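Ribosomal protein s2-related protein (Deinococcus radiodurans, PDB 2JH3) resembles CbiX-type chelatases and may insert iron into sirohydrochlorin, and binds a [4Fe-4S] cluster in an additional domain. Local coordinates at the interface of chains A and B. Sequence-based numbering; all coordinates share one arbitrary frame. Chains: chain A/B, Ribosomal protein s2-related protein.

The interface of chains A and B. Residues chain A 312, 314-317; chain B 438, 443-445.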
loop_
_atom_site.group_PDB
_atom_site.type_symbol
_atom_site.label_atom_id
_atom_site.label_comp_id
_atom_site.label_asym_id
_atom_site.label_seq_id
_atom_site.Cartn_x
_atom_site.Cartn_y
_atom_site.Cartn_z
ATOM N N LEU A 312 -9.147 0.004 13.223
ATOM C CA LEU A 312 -9.804 1.159 12.656
ATOM C C LEU A 312 -11.335 1.165 12.900
ATOM O O LEU A 312 -11.981 2.192 12.775
ATOM C CB LEU A 312 -9.533 1.285 11.113
ATOM C CG LEU A 312 -8.083 1.671 10.667
ATOM C CD1 LEU A 312 -7.971 1.557 9.150
ATOM C CD2 LEU A 312 -7.746 3.025 11.125
ATOM N N GLU A 314 -12.595 0.061 15.825
ATOM C CA GLU A 314 -12.902 0.283 17.223
ATOM C C GLU A 314 -14.084 1.226 17.396
ATOM O O GLU A 314 -14.181 2.166 16.660
ATOM C CB GLU A 314 -11.675 0.804 17.999
ATOM C CG GLU A 314 -11.931 0.741 19.465
ATOM C CD GLU A 314 -10.852 1.282 20.344
ATOM O OE1 GLU A 314 -9.745 1.651 19.860
ATOM O OE2 GLU A 314 -11.125 1.226 21.566
ATOM N N GLY A 315 -15.050 0.935 18.295
ATOM C CA GLY A 315 -16.187 1.834 18.513
ATOM C C GLY A 315 -17.331 1.741 17.482
ATOM O O GLY A 315 -18.430 2.300 17.631
ATOM N N ARG A 316 -17.111 1.007 16.421
ATOM C CA ARG A 316 -18.060 1.015 15.352
ATOM C C ARG A 316 -19.266 0.145 15.744
ATOM O O ARG A 316 -19.116 -0.943 16.277
ATOM C CB ARG A 316 -17.418 0.468 14.071
ATOM C CG ARG A 316 -18.186 0.740 12.875
ATOM C CD ARG A 316 -17.321 0.525 11.663
ATOM N NE ARG A 316 -18.126 0.403 10.489
ATOM C CZ ARG A 316 -17.719 -0.000 9.303
ATOM N NH1 ARG A 316 -16.472 -0.353 9.005
ATOM N NH2 ARG A 316 -18.611 -0.040 8.366
ATOM N N ALA A 317 -20.450 0.604 15.390
ATOM C CA ALA A 317 -21.661 -0.123 15.711
ATOM C C ALA A 317 -21.606 -1.579 15.235
ATOM O O ALA A 317 -21.243 -1.890 14.099
ATOM C CB ALA A 317 -22.845 0.611 15.140
ATOM N N GLN B 438 -20.541 6.366 11.237
ATOM C CA GLN B 438 -19.898 7.016 12.360
ATOM C C GLN B 438 -18.573 7.580 11.860
ATOM O O GLN B 438 -17.991 7.064 10.904
ATOM C CB GLN B 438 -19.571 6.065 13.505
ATOM C CG GLN B 438 -20.776 5.610 14.343
ATOM C CD GLN B 438 -20.496 4.343 14.999
ATOM O OE1 GLN B 438 -20.746 3.258 14.411
ATOM N NE2 GLN B 438 -19.898 4.430 16.196
ATOM N N GLY B 443 -16.490 7.889 17.817
ATOM C CA GLY B 443 -15.731 6.764 18.360
ATOM C C GLY B 443 -14.885 5.920 17.438
ATOM O O GLY B 443 -14.262 4.997 17.896
ATOM N N VAL B 444 -14.909 6.198 16.134
ATOM C CA VAL B 444 -14.429 5.248 15.136
ATOM C C VAL B 444 -13.160 5.851 14.514
ATOM O O VAL B 444 -13.281 6.778 13.694
ATOM C CB VAL B 444 -15.505 4.910 14.060
ATOM C CG1 VAL B 444 -14.982 3.975 13.021
ATOM C CG2 VAL B 444 -16.675 4.202 14.660
ATOM N N PRO B 445 -11.975 5.331 14.881
ATOM C CA PRO B 445 -10.736 5.937 14.357
ATOM C C PRO B 445 -10.629 6.014 12.847
ATOM O O PRO B 445 -10.087 6.994 12.317
ATOM C CB PRO B 445 -9.638 5.028 14.900
ATOM C CG PRO B 445 -10.243 4.398 16.109
ATOM C CD PRO B 445 -11.688 4.218 15.798
#
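The loop A:Glu314 to A:Ala317, between 3-10 helices 311-313 and 318-320 in the DR2241 stabilising domain, meets the partner's 4Fe-4S cluster-binding domain at two loop pieces on either side of 3-10 helix 440-442, carrying B:Gln438 and B:Gly443 to B:Pro445, in a two-fold symmetric interface of two copies that may be the biological dimer. The carboxamide of B:Gln438 reads the loop backbone tip-on, using both of its polar ends. Its OE1 accepts a hydrogen bond from A:Ala317 N at 2.8 Å, in the carbonyl plane and on a lone pair, nearly straight at 165°. Its NE2 donates a hydrogen bond to A:Gly315 O at 3.0 Å; the acceptor lies near the amide plane, although the nitrogen stands above the glycine's own carbonyl plane. Together the two bonds fix the rotation of the amide, and an alanine here would probably leave A:Gly315 O and A:Ala317 N without these mates and open a gap beside the loop. The extended chain of A:Arg316 passes the amide at a slant, touching with its CG methylene, 3.9 Å from B:Gln438 OE1, while the guanidinium lies farther off. B:Val444 lays both methyls on one side of the loop, spread along it: CG1, anti to the backbone N (chi1 178°), lies 3.5 Å from A:Leu312 O, while CG2 packs on A:Arg316 CA at 3.5 Å. The ring CD of B:Pro445 comes within 3.3 Å of A:Glu314 O.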